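Local coordinates for protein nicotinamide-nucleotide adenylyltransferase NadR family / Ribosylnicotinamide kinase (Lactococcus lactis subsp. cremoris, PDB 6GYE) that binds nicotinamide riboside and probably phosphorylates it, and probably adenylylates nicotinamide mononucleotide on the way to NAD+, at residues Y69-F74 and N79-M84; D230-M235 and L271-E276. All coordinates share one frame; numbering follows the deposited sequence. Where two conformers were deposited one is given.

Overall arrangement
Contacts 1 and 2 lie on opposite sides of the chain's centre, their own centres about 43 Å apart, and share no helix or strand. Contact 1 sits in the N-terminal half, where helix 63-73 packs on strand 80-86 at the edge of a five-stranded parallel sheet; four of its six touching residues are buried, and its apolar core is topped by an arginine bonded to a backbone carbonyl. Contact 2 belongs to the P-loop kinase half, joining helix 229-247 to the turn between helices 262-272 and 275-290. It is smaller and only partly buried, and it brings helix and turn together through an aromatic ring and a leucine, without any hydrogen bond between its segments.

Contact 1 (Y69-F74 and N79-M84). With SO4 (sulfate ion), chain D.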
loop_
_atom_site.group_PDB
_atom_site.type_symbol
_atom_site.label_atom_id
_atom_site.label_comp_id
_atom_site.label_asym_id
_atom_site.label_seq_id
_atom_site.Cartn_x
_atom_site.Cartn_y
_atom_site.Cartn_z
ATOM N N TYR A 69 5.145 -2.118 -10.099
ATOM C CA TYR A 69 4.052 -2.962 -9.630
ATOM C C TYR A 69 3.483 -3.824 -10.759
ATOM O O TYR A 69 3.137 -4.995 -10.545
ATOM C CB TYR A 69 2.957 -2.100 -9.013
ATOM C CG TYR A 69 3.292 -1.569 -7.648
ATOM C CD1 TYR A 69 4.541 -1.791 -7.082
ATOM C CD2 TYR A 69 2.336 -0.882 -6.896
ATOM C CE1 TYR A 69 4.846 -1.320 -5.818
ATOM C CE2 TYR A 69 2.632 -0.404 -5.617
ATOM C CZ TYR A 69 3.886 -0.635 -5.085
ATOM O OH TYR A 69 4.187 -0.163 -3.821
ATOM N N LEU A 70 3.340 -3.250 -11.956
ATOM C CA LEU A 70 2.850 -4.018 -13.098
ATOM C C LEU A 70 3.813 -5.135 -13.472
ATOM O O LEU A 70 3.388 -6.256 -13.783
ATOM C CB LEU A 70 2.620 -3.097 -14.305
ATOM C CG LEU A 70 1.248 -2.454 -14.574
ATOM C CD1 LEU A 70 0.286 -3.434 -15.219
ATOM C CD2 LEU A 70 0.641 -1.902 -13.313
ATOM N N ARG A 71 5.118 -4.843 -13.471
ATOM C CA ARG A 71 6.087 -5.882 -13.788
ATOM C C ARG A 71 5.936 -7.053 -12.838
ATOM O O ARG A 71 5.951 -8.214 -13.260
ATOM C CB ARG A 71 7.513 -5.327 -13.731
ATOM C CG ARG A 71 7.951 -4.590 -14.980
ATOM C CD ARG A 71 8.187 -5.535 -16.145
ATOM N NE ARG A 71 8.784 -4.830 -17.281
ATOM C CZ ARG A 71 10.085 -4.574 -17.404
ATOM N NH1 ARG A 71 10.941 -4.976 -16.477
ATOM N NH2 ARG A 71 10.541 -3.928 -18.463
ATOM N N GLU A 72 5.752 -6.764 -11.551
ATOM C CA GLU A 72 5.555 -7.831 -10.583
ATOM C C GLU A 72 4.231 -8.541 -10.836
ATOM O O GLU A 72 4.153 -9.774 -10.759
ATOM C CB GLU A 72 5.627 -7.270 -9.162
ATOM C CG GLU A 72 5.608 -8.339 -8.093
ATOM C CD GLU A 72 5.578 -7.792 -6.659
ATOM O OE1 GLU A 72 5.995 -6.630 -6.402
ATOM O OE2 GLU A 72 5.103 -8.544 -5.783
ATOM N N ALA A 73 3.187 -7.773 -11.152
ATOM C CA ALA A 73 1.861 -8.350 -11.341
ATOM C C ALA A 73 1.844 -9.331 -12.491
ATOM O O ALA A 73 1.126 -10.331 -12.432
ATOM C CB ALA A 73 0.827 -7.249 -11.578
ATOM N N PHE A 74 2.634 -9.081 -13.531
ATOM C CA PHE A 74 2.714 -9.965 -14.686
ATOM C C PHE A 74 4.069 -10.686 -14.752
ATOM O O PHE A 74 4.623 -10.914 -15.830
ATOM C CB PHE A 74 2.394 -9.171 -15.957
ATOM C CG PHE A 74 0.946 -8.678 -16.011
ATOM C CD1 PHE A 74 -0.081 -9.531 -16.413
ATOM C CD2 PHE A 74 0.612 -7.394 -15.597
ATOM C CE1 PHE A 74 -1.414 -9.109 -16.442
ATOM C CE2 PHE A 74 -0.712 -6.954 -15.612
ATOM C CZ PHE A 74 -1.738 -7.816 -16.042
ATOM N N ASN A 79 3.875 -14.322 -22.893
ATOM C CA ASN A 79 3.768 -13.387 -24.000
ATOM C C ASN A 79 3.321 -11.988 -23.571
ATOM O O ASN A 79 2.734 -11.263 -24.378
ATOM C CB ASN A 79 2.809 -13.956 -25.051
ATOM C CG ASN A 79 1.386 -14.205 -24.502
ATOM O OD1 ASN A 79 1.200 -14.508 -23.324
ATOM N ND2 ASN A 79 0.385 -14.095 -25.376
ATOM N N ILE A 80 3.563 -11.584 -22.326
ATOM C CA ILE A 80 3.129 -10.269 -21.859
ATOM C C ILE A 80 4.331 -9.512 -21.326
ATOM O O ILE A 80 4.966 -9.946 -20.362
ATOM C CB ILE A 80 2.018 -10.348 -20.798
ATOM C CG1 ILE A 80 0.774 -11.048 -21.348
ATOM C CG2 ILE A 80 1.621 -8.948 -20.328
ATOM C CD1 ILE A 80 -0.303 -11.247 -20.315
ATOM N N LYS A 81 4.636 -8.380 -21.953
ATOM C CA LYS A 81 5.712 -7.486 -21.558
ATOM C C LYS A 81 5.112 -6.177 -21.064
ATOM O O LYS A 81 4.072 -5.736 -21.557
ATOM C CB LYS A 81 6.661 -7.220 -22.734
ATOM C CG LYS A 81 7.872 -6.337 -22.414
ATOM C CD LYS A 81 8.895 -7.074 -21.570
ATOM C CE LYS A 81 10.136 -6.230 -21.284
ATOM N NZ LYS A 81 11.070 -6.979 -20.393
ATOM N N VAL A 82 5.772 -5.563 -20.083
ATOM C CA VAL A 82 5.339 -4.301 -19.484
ATOM C C VAL A 82 6.387 -3.242 -19.780
ATOM O O VAL A 82 7.583 -3.454 -19.521
ATOM C CB VAL A 82 5.135 -4.413 -17.961
ATOM C CG1 VAL A 82 4.801 -3.039 -17.390
ATOM C CG2 VAL A 82 4.037 -5.415 -17.629
ATOM N N SER A 83 5.938 -2.099 -20.298
ATOM C CA SER A 83 6.828 -1.022 -20.699
ATOM C C SER A 83 6.246 0.316 -20.259
ATOM O O SER A 83 5.045 0.444 -20.000
ATOM C CB SER A 83 7.061 -1.025 -22.212
ATOM O OG SER A 83 5.867 -0.692 -22.899
ATOM N N MET A 84 7.114 1.319 -20.198
ATOM C CA MET A 84 6.803 2.621 -19.634
ATOM C C MET A 84 6.797 3.663 -20.742
ATOM O O MET A 84 7.757 3.740 -21.518
ATOM C CB MET A 84 7.848 2.989 -18.579
ATOM C CG MET A 84 7.363 3.826 -17.427
ATOM S SD MET A 84 8.665 4.116 -16.209
ATOM C CE MET A 84 9.572 5.443 -16.995
HETATM S S SO4 D . 3.099 1.762 -1.252
HETATM O O1 SO4 D . 2.573 0.787 -2.189
HETATM O O2 SO4 D . 4.394 1.288 -0.761
HETATM O O3 SO4 D . 3.299 3.051 -1.900
HETATM O O4 SO4 D . 2.157 1.950 -0.149
#
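Arg71 reaches from helix 63-73 across Val82 of the next strand and grips its carbonyl oxygen side-on. Arg71 NE to Val82 O is 2.9 Å, with an N-H...O angle of 157°; the second bond, from Arg71 NH2 to Val82 O at 3.2 Å, is more bent at the hydrogen, yet NH2 lies almost on the line of the C=O bond. Both bonds run nearly in the guanidinium plane, which fixes its rotation. The bend at chi2 (-72°) turns the chain so that Arg71 CD passes 3.7 Å from Val82 CB, and an arginine suits this exposed margin of the contact because its methylenes cover a valine while its head stays polar. Lys81 NZ stands over one guanidinium face, 3.6 Å from Arg71 NH2. The two positive charges probably repel, though Val82 O lies beside the arginine and Lys81 NZ also has a weak bond to Ser9 O.

Beneath the arginine the contact is apolar. The branched Val82 lies between strand and helix, with Val82 CG1 3.8 Å from Leu70 CB and CG2 near the Leu70 carbonyl, Phe74 CB lying a little farther off. The Phe74 ring, just past the helix end, meets Ile80 obliquely, Phe74 CD1 to Ile80 CD1 being 4.3 Å, and Ile34 and Tyr35 of helix 28-40 pack around this pair. Tyr69 OH hydrogen-bonds a sulfate, probably from the crystallisation liquor, at a doubtfully short modelled length. The helical turn 69-73 runs antiparallel (177°) to 80-84; strand 43-50, helix 63-73 and strand 80-86 form a beta-alpha-beta crossover of the parallel, Rossmann-like sheet expected of a nucleotidyltransferase domain.

Contact 2 (D230-M235 and L271-E276); sequences DDYARM and LYLPKE
Helix 229-247 passes the turn in which helix 262-272 ends and helix 275-290 begins, the backbones coming nearest at Tyr232 and Leu273, whose CA atoms are 9.2 Å apart. This is helix-to-turn packing within the P-loop kinase domain: Leu273 is the first residue to leave the helical conformation, and Pro274 follows at the N-cap, where a rigid ring without an N-H suits the start of a new helix. The wide backbone spacing calls for a large residue, and Tyr232 bridges it with its ring, CG lying opposite the carbonyl carbon (chi1 -78°), which carries the ring across to Leu273. The two side chains run antiparallel, and the fork of Leu273 meets the CD2-CE2 border of the ring obliquely: Leu273 CD2 is 3.8 Å and Leu273 CD1 3.9 Å from Tyr232 CD2. Leu281 of helix 275-290 touches both, while Thr265 and Tyr268 of helix 262-272 also pack on Tyr232. Tyr272 sets out toward helix 229-247, but its ring leads off to meet Trp316, the planes about 15° apart. What it offers helix 229-247 is chiefly the base of its side chain: Tyr272 CB lies 4.0 Å from Tyr232 OH.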
loop_
_atom_site.group_PDB
_atom_site.type_symbol
_atom_site.label_atom_id
_atom_site.label_comp_id
_atom_site.label_asym_id
_atom_site.label_seq_id
_atom_site.Cartn_x
_atom_site.Cartn_y
_atom_site.Cartn_z
ATOM N N ASP A 230 20.874 -3.121 21.903
ATOM C CA ASP A 230 20.766 -3.962 20.722
ATOM C C ASP A 230 19.451 -4.725 20.698
ATOM O O ASP A 230 18.912 -4.993 19.618
ATOM C CB ASP A 230 21.953 -4.907 20.669
ATOM C CG ASP A 230 21.983 -5.716 19.413
ATOM O OD1 ASP A 230 21.968 -5.114 18.316
ATOM O OD2 ASP A 230 22.034 -6.954 19.526
ATOM N N ASP A 231 18.917 -5.066 21.874
ATOM C CA ASP A 231 17.588 -5.655 21.930
ATOM C C ASP A 231 16.545 -4.691 21.376
ATOM O O ASP A 231 15.670 -5.089 20.596
ATOM C CB ASP A 231 17.257 -6.027 23.371
ATOM C CG ASP A 231 18.251 -7.010 23.957
ATOM O OD1 ASP A 231 18.467 -8.070 23.337
ATOM O OD2 ASP A 231 18.812 -6.712 25.032
ATOM N N TYR A 232 16.625 -3.413 21.778
ATOM C CA TYR A 232 15.674 -2.426 21.285
ATOM C C TYR A 232 15.753 -2.317 19.774
ATOM O O TYR A 232 14.722 -2.272 19.094
ATOM C CB TYR A 232 15.908 -1.071 21.962
ATOM C CG TYR A 232 15.349 -1.016 23.364
ATOM C CD1 TYR A 232 14.006 -0.734 23.584
ATOM C CD2 TYR A 232 16.157 -1.267 24.470
ATOM C CE1 TYR A 232 13.468 -0.697 24.866
ATOM C CE2 TYR A 232 15.635 -1.232 25.760
ATOM C CZ TYR A 232 14.292 -0.946 25.949
ATOM O OH TYR A 232 13.759 -0.911 27.215
ATOM N N ALA A 233 16.971 -2.329 19.229
ATOM C CA ALA A 233 17.120 -2.277 17.784
ATOM C C ALA A 233 16.412 -3.451 17.134
ATOM O O ALA A 233 15.664 -3.278 16.161
ATOM C CB ALA A 233 18.595 -2.266 17.403
ATOM N N ARG A 234 16.622 -4.658 17.667
ATOM C CA ARG A 234 15.964 -5.830 17.099
ATOM C C ARG A 234 14.450 -5.769 17.272
ATOM O O ARG A 234 13.713 -6.282 16.420
ATOM C CB ARG A 234 16.538 -7.109 17.714
ATOM C CG ARG A 234 17.779 -7.613 16.975
ATOM C CD ARG A 234 18.475 -8.727 17.723
ATOM N NE ARG A 234 19.754 -9.063 17.104
ATOM C CZ ARG A 234 19.979 -10.156 16.385
ATOM N NH1 ARG A 234 19.006 -11.043 16.206
ATOM N NH2 ARG A 234 21.184 -10.366 15.859
ATOM N N MET A 235 13.965 -5.137 18.345
ATOM C CA MET A 235 12.526 -4.961 18.493
ATOM C C MET A 235 11.971 -3.948 17.498
ATOM O O MET A 235 10.827 -4.084 17.055
ATOM C CB MET A 235 12.188 -4.562 19.928
ATOM C CG MET A 235 12.254 -5.746 20.865
ATOM S SD MET A 235 11.928 -5.405 22.592
ATOM C CE MET A 235 12.688 -3.817 22.740
ATOM N N LEU A 271 12.675 6.092 28.016
ATOM C CA LEU A 271 12.537 6.003 29.465
ATOM C C LEU A 271 13.636 5.186 30.114
ATOM O O LEU A 271 14.012 5.469 31.253
ATOM C CB LEU A 271 11.190 5.400 29.844
ATOM C CG LEU A 271 9.990 6.311 29.598
ATOM C CD1 LEU A 271 8.723 5.663 30.100
ATOM C CD2 LEU A 271 10.243 7.604 30.317
ATOM N N TYR A 272 14.146 4.156 29.443
ATOM C CA TYR A 272 15.012 3.201 30.117
ATOM C C TYR A 272 16.429 3.105 29.567
ATOM O O TYR A 272 17.299 2.585 30.268
ATOM C CB TYR A 272 14.375 1.801 30.093
ATOM C CG TYR A 272 13.025 1.768 30.779
ATOM C CD1 TYR A 272 12.923 1.895 32.159
ATOM C CD2 TYR A 272 11.855 1.611 30.054
ATOM C CE1 TYR A 272 11.697 1.867 32.798
ATOM C CE2 TYR A 272 10.620 1.583 30.687
ATOM C CZ TYR A 272 10.549 1.712 32.057
ATOM O OH TYR A 272 9.331 1.686 32.693
ATOM N N LEU A 273 16.695 3.589 28.381
ATOM C CA LEU A 273 18.079 3.478 27.945
ATOM C C LEU A 273 18.880 4.685 28.396
ATOM O O LEU A 273 18.333 5.777 28.587
ATOM C CB LEU A 273 18.148 3.366 26.423
ATOM C CG LEU A 273 17.815 2.040 25.742
ATOM C CD1 LEU A 273 17.882 2.214 24.234
ATOM C CD2 LEU A 273 18.779 0.941 26.195
ATOM N N PRO A 274 20.193 4.533 28.551
ATOM C CA PRO A 274 21.044 5.717 28.719
ATOM C C PRO A 274 20.929 6.630 27.508
ATOM O O PRO A 274 20.643 6.189 26.395
ATOM C CB PRO A 274 22.457 5.131 28.854
ATOM C CG PRO A 274 22.260 3.730 29.296
ATOM C CD PRO A 274 20.964 3.285 28.637
ATOM N N LYS A 275 21.136 7.926 27.745
ATOM C CA LYS A 275 20.970 8.921 26.687
ATOM C C LYS A 275 21.788 8.562 25.454
ATOM O O LYS A 275 21.299 8.649 24.324
ATOM C CB LYS A 275 21.367 10.308 27.205
ATOM C CG LYS A 275 20.891 10.614 28.630
ATOM C CD LYS A 275 21.944 10.254 29.698
ATOM C CE LYS A 275 21.473 9.133 30.635
ATOM N NZ LYS A 275 22.558 8.725 31.577
ATOM N N GLU A 276 23.030 8.138 25.657
ATOM C CA GLU A 276 23.903 7.840 24.530
ATOM C C GLU A 276 23.332 6.721 23.683
ATOM O O GLU A 276 23.336 6.799 22.450
ATOM C CB GLU A 276 25.287 7.437 25.028
ATOM C CG GLU A 276 25.794 8.247 26.193
ATOM C CD GLU A 276 25.228 7.747 27.518
ATOM O OE1 GLU A 276 24.451 8.494 28.155
ATOM O OE2 GLU A 276 25.547 6.598 27.903
#